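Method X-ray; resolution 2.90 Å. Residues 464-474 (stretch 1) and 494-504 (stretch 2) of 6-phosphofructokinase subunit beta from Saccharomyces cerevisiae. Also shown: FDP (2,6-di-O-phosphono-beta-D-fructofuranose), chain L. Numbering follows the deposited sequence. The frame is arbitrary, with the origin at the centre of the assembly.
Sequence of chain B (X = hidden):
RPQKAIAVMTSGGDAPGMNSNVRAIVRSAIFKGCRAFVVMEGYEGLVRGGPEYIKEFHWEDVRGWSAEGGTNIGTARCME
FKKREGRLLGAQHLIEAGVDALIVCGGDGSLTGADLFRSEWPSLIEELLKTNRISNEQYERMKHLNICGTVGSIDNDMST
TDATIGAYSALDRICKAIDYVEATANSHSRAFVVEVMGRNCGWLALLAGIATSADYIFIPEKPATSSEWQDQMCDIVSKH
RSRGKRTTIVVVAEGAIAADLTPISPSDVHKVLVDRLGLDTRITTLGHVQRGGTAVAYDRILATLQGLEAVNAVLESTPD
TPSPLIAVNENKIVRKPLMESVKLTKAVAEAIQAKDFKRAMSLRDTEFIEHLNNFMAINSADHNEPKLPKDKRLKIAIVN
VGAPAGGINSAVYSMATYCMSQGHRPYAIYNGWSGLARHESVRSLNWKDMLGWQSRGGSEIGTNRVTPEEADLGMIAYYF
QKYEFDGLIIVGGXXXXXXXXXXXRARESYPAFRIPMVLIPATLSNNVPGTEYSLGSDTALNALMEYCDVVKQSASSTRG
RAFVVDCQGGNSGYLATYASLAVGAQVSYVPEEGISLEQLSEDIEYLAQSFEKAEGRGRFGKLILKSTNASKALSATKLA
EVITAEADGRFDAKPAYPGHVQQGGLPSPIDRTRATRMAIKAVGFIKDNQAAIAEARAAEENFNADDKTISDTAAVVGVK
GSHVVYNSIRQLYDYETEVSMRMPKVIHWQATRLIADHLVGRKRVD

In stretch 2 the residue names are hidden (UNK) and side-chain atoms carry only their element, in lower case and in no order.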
# COMPACT_ATOMS: atom_id res chain seq x y z
N ASN B 464 20.74 -12.10 -13.48
CA ASN B 464 19.37 -12.24 -13.01
C ASN B 464 19.39 -13.02 -11.70
O ASN B 464 20.46 -13.30 -11.16
CB ASN B 464 18.48 -12.91 -14.05
CG ASN B 464 18.99 -14.25 -14.49
OD1 ASN B 464 18.92 -15.24 -13.75
ND2 ASN B 464 19.51 -14.29 -15.70
N ARG B 465 18.24 -13.36 -11.15
CA ARG B 465 18.27 -14.04 -9.87
C ARG B 465 17.87 -15.50 -9.96
O ARG B 465 17.64 -16.13 -8.92
CB ARG B 465 17.36 -13.30 -8.87
CG ARG B 465 17.91 -11.93 -8.35
CD ARG B 465 16.81 -11.18 -7.57
NE ARG B 465 17.09 -9.76 -7.32
CZ ARG B 465 17.86 -9.33 -6.33
NH1 ARG B 465 18.42 -10.21 -5.50
NH2 ARG B 465 18.11 -8.04 -6.18
N VAL B 466 17.80 -16.05 -11.17
CA VAL B 466 17.40 -17.45 -11.34
C VAL B 466 18.46 -18.37 -10.79
O VAL B 466 19.64 -18.21 -11.08
CB VAL B 466 17.21 -17.83 -12.81
CG1 VAL B 466 16.48 -19.15 -12.88
CG2 VAL B 466 16.44 -16.74 -13.57
N THR B 467 18.03 -19.33 -9.97
CA THR B 467 18.96 -20.29 -9.39
C THR B 467 19.08 -21.51 -10.32
O THR B 467 18.17 -21.82 -11.09
CB THR B 467 18.49 -20.79 -8.03
OG1 THR B 467 17.20 -21.38 -8.15
CG2 THR B 467 18.47 -19.67 -7.04
N PRO B 468 20.22 -22.24 -10.23
CA PRO B 468 20.39 -23.41 -11.10
C PRO B 468 19.19 -24.32 -11.14
O PRO B 468 18.75 -24.71 -12.22
CB PRO B 468 21.63 -24.07 -10.50
CG PRO B 468 22.43 -22.91 -10.08
CD PRO B 468 21.39 -22.08 -9.35
N GLU B 469 18.63 -24.64 -9.99
CA GLU B 469 17.48 -25.53 -9.95
C GLU B 469 16.30 -24.98 -10.73
O GLU B 469 15.50 -25.74 -11.27
CB GLU B 469 17.07 -25.81 -8.52
CG GLU B 469 18.13 -26.52 -7.72
CD GLU B 469 17.63 -26.95 -6.37
OE1 GLU B 469 18.45 -27.41 -5.54
OE2 GLU B 469 16.39 -26.83 -6.15
N GLU B 470 16.20 -23.67 -10.78
CA GLU B 470 15.10 -23.07 -11.50
C GLU B 470 15.29 -23.14 -12.99
O GLU B 470 14.32 -23.10 -13.73
CB GLU B 470 14.92 -21.63 -11.07
CG GLU B 470 14.42 -21.48 -9.66
CD GLU B 470 14.61 -20.07 -9.14
OE1 GLU B 470 14.13 -19.79 -8.02
OE2 GLU B 470 15.24 -19.24 -9.83
N ALA B 471 16.53 -23.26 -13.44
CA ALA B 471 16.80 -23.30 -14.87
C ALA B 471 17.05 -24.70 -15.40
O ALA B 471 17.44 -24.86 -16.55
CB ALA B 471 18.00 -22.41 -15.19
N ASP B 472 16.81 -25.71 -14.57
CA ASP B 472 17.04 -27.10 -14.95
C ASP B 472 18.52 -27.44 -14.83
O ASP B 472 19.32 -27.13 -15.72
CB ASP B 472 16.57 -27.37 -16.38
CG ASP B 472 17.11 -28.68 -16.94
OD1 ASP B 472 17.07 -28.84 -18.18
OD2 ASP B 472 17.56 -29.54 -16.15
N LEU B 473 18.86 -28.08 -13.71
CA LEU B 473 20.22 -28.50 -13.41
C LEU B 473 20.81 -29.30 -14.57
O LEU B 473 21.94 -29.05 -15.00
CB LEU B 473 20.19 -29.34 -12.14
CG LEU B 473 21.24 -29.01 -11.09
CD1 LEU B 473 21.31 -27.52 -10.91
CD2 LEU B 473 20.90 -29.73 -9.78
N GLY B 474 20.02 -30.25 -15.09
CA GLY B 474 20.47 -31.06 -16.20
C GLY B 474 21.13 -30.25 -17.29
O GLY B 474 22.34 -30.33 -17.50
N UNK B 494 23.44 -13.03 -2.82
CA UNK B 494 22.93 -14.22 -2.17
C UNK B 494 22.35 -15.26 -3.09
O UNK B 494 22.24 -16.43 -2.71
c UNK B 494 22.49 -16.10 1.96
c UNK B 494 21.45 -17.03 1.86
c UNK B 494 22.63 -15.08 0.98
c UNK B 494 21.89 -13.90 -1.11
c UNK B 494 20.70 -15.91 -0.17
c UNK B 494 20.56 -16.94 0.80
c UNK B 494 21.73 -14.98 -0.08
N UNK B 495 21.93 -14.86 -4.29
CA UNK B 495 21.40 -15.87 -5.19
C UNK B 495 22.58 -16.67 -5.69
O UNK B 495 22.52 -17.88 -5.84
c UNK B 495 19.20 -15.06 -6.12
o UNK B 495 18.63 -13.17 -4.80
c UNK B 495 18.87 -14.39 -4.79
c UNK B 495 20.68 -15.21 -6.35
o UNK B 495 18.85 -15.09 -3.75
N UNK B 496 23.67 -15.96 -5.93
CA UNK B 496 24.89 -16.57 -6.40
C UNK B 496 25.47 -17.45 -5.28
O UNK B 496 26.22 -18.38 -5.53
c UNK B 496 25.88 -15.48 -6.82
N UNK B 497 25.11 -17.15 -4.04
CA UNK B 497 25.57 -17.95 -2.91
C UNK B 497 24.80 -19.25 -3.07
O UNK B 497 25.38 -20.31 -3.23
c UNK B 497 27.44 -18.52 1.19
c UNK B 497 25.65 -17.97 -0.35
c UNK B 497 25.17 -17.27 -1.60
c UNK B 497 24.74 -18.47 0.58
c UNK B 497 25.17 -18.99 1.82
c UNK B 497 27.00 -18.01 -0.04
c UNK B 497 26.52 -19.01 2.12
N UNK B 498 23.47 -19.14 -3.05
CA UNK B 498 22.58 -20.27 -3.20
C UNK B 498 22.99 -21.13 -4.39
O UNK B 498 22.92 -22.36 -4.32
o UNK B 498 19.69 -22.87 -2.44
c UNK B 498 20.14 -20.86 -3.65
c UNK B 498 19.89 -21.64 -2.38
o UNK B 498 19.89 -21.00 -1.32
c UNK B 498 21.15 -19.77 -3.43
N UNK B 499 23.41 -20.48 -5.48
CA UNK B 499 23.83 -21.24 -6.65
C UNK B 499 24.96 -22.18 -6.24
O UNK B 499 24.80 -23.41 -6.29
o UNK B 499 23.20 -19.60 -8.30
c UNK B 499 24.30 -20.30 -7.75
N UNK B 500 26.09 -21.60 -5.83
CA UNK B 500 27.23 -22.38 -5.38
C UNK B 500 26.72 -23.56 -4.61
O UNK B 500 26.96 -24.71 -4.96
c UNK B 500 30.19 -22.65 -5.11
c UNK B 500 30.10 -21.46 -2.96
c UNK B 500 29.32 -22.30 -3.92
c UNK B 500 28.10 -21.55 -4.44
N UNK B 501 25.98 -23.26 -3.54
CA UNK B 501 25.43 -24.30 -2.71
C UNK B 501 24.70 -25.36 -3.50
O UNK B 501 24.93 -26.54 -3.29
n UNK B 501 22.59 -26.31 0.07
c UNK B 501 23.57 -24.72 -1.08
n UNK B 501 22.32 -24.97 -1.58
c UNK B 501 23.74 -25.57 -0.04
c UNK B 501 21.74 -25.93 -0.88
c UNK B 501 24.49 -23.71 -1.68
N UNK B 502 23.83 -24.96 -4.41
CA UNK B 502 23.11 -25.95 -5.20
C UNK B 502 24.04 -26.80 -6.06
O UNK B 502 24.02 -28.04 -5.98
o UNK B 502 18.83 -23.55 -5.69
n UNK B 502 20.09 -24.00 -7.48
c UNK B 502 20.85 -24.76 -5.30
c UNK B 502 22.06 -25.25 -6.08
c UNK B 502 19.83 -24.05 -6.18
N UNK B 503 24.87 -26.16 -6.88
CA UNK B 503 25.77 -26.92 -7.73
C UNK B 503 26.57 -27.93 -6.93
O UNK B 503 26.69 -29.08 -7.34
c UNK B 503 27.18 -24.39 -10.32
c UNK B 503 26.73 -25.99 -8.49
c UNK B 503 25.11 -25.74 -10.37
c UNK B 503 26.09 -25.02 -9.48
N UNK B 504 27.10 -27.52 -5.78
CA UNK B 504 27.90 -28.41 -4.94
C UNK B 504 27.14 -29.62 -4.44
O UNK B 504 27.64 -30.73 -4.54
c UNK B 504 29.40 -28.52 -2.85
c UNK B 504 28.50 -27.66 -3.74
c UNK B 504 28.61 -29.44 -1.89
o UNK B 504 29.22 -30.37 -1.31
o UNK B 504 27.40 -29.24 -1.71
P1 FDP L . 20.05 -7.94 -2.51
O1P FDP L . 20.35 -9.32 -2.93
O2P FDP L . 21.39 -7.12 -2.16
O3P FDP L . 19.15 -7.90 -1.18
O1 FDP L . 18.64 -3.90 -1.91
C1 FDP L . 18.78 -5.32 -2.04
C2 FDP L . 19.01 -5.69 -3.51
O2 FDP L . 19.30 -7.08 -3.65
C3 FDP L . 20.12 -4.82 -4.11
O3 FDP L . 21.25 -5.65 -4.39
C4 FDP L . 19.50 -4.34 -5.42
O4 FDP L . 20.03 -3.05 -5.73
C5 FDP L . 18.04 -4.21 -4.98
O5 FDP L . 17.82 -5.43 -4.27
C6 FDP L . 17.04 -4.11 -6.13
O6 FDP L . 16.96 -5.35 -6.84
P2 FDP L . 15.71 -5.68 -7.79
O4P FDP L . 15.70 -7.10 -8.23
O5P FDP L . 14.37 -5.29 -6.99
O6P FDP L . 15.82 -4.65 -9.02

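Position 494 opens the helix that runs through all of stretch 2. Its side chain is one carbon and a ring of six carbons, and its end leads away from stretch 1. It is Phe 494.

Position 495 carries three carbons, the third bearing two oxygens. CA-to-CB points toward stretch 1, and one oxygen lies 3.0 Å from Arg 465 NH1. This is Glu 495, and the oxygen is OE2. The pair forms a salt bridge, with NH1 donating a hydrogen bond.

Position 496 has a single side-chain carbon, directed away. It is Ala 496.

Position 497 again shows one carbon and a six-carbon ring, out of reach of stretch 1. It is Phe 497.

Position 498 has three carbons ending in two oxygens. Its second side-chain carbon lies 4.0 Å from Thr 467 CG2. It is Glu 498, and that carbon is CG.

Position 499 has one carbon and one oxygen. The oxygen lies 3.2 Å from Pro 468 CD. This small side chain is Ser 499. Its OG donates to Glu 495 O at 3.1 Å, one turn back.

Position 500 has four carbons, forked at the second, and points away. It is Leu 500.

Position 501 has one carbon and a five-membered ring of three carbons and two nitrogens. It makes no contact with stretch 1. It is His 501.

Position 502 has three carbons, the third carrying one oxygen and one nitrogen. It points toward stretch 1 and packs over Thr 467, Pro 468 and Glu 469. It is Gln 502, with the largest area covered by stretch 1. Its amide is probably turned over in the model, so the polar contacts at its tip remain open.

Position 503 has four carbons, forked at the second. One end carbon lies 3.9 Å from Pro 468 CB and 4.2 Å from Leu 473 CD1, an apolar patch. It is Leu 503, and that carbon is CD2.

Position 504 has three carbons ending in two oxygens and is out of reach. It is Glu 504.

The contact buries 472 Å² in all. Residues 495, 498, 499, 502 and 503 recur at helical spacing, so one side of the helix meets stretch 1. At the other end, Arg 465 binds both Glu 495 and FDP. Its NE donates to FDP O4P at 3.1 Å, and its NH2 to FDP O2 at 3.0 Å. The salt bridge thus links the helix to a ligand-binding arginine.

Stretch 2 494-504: FEAFESLHQLE
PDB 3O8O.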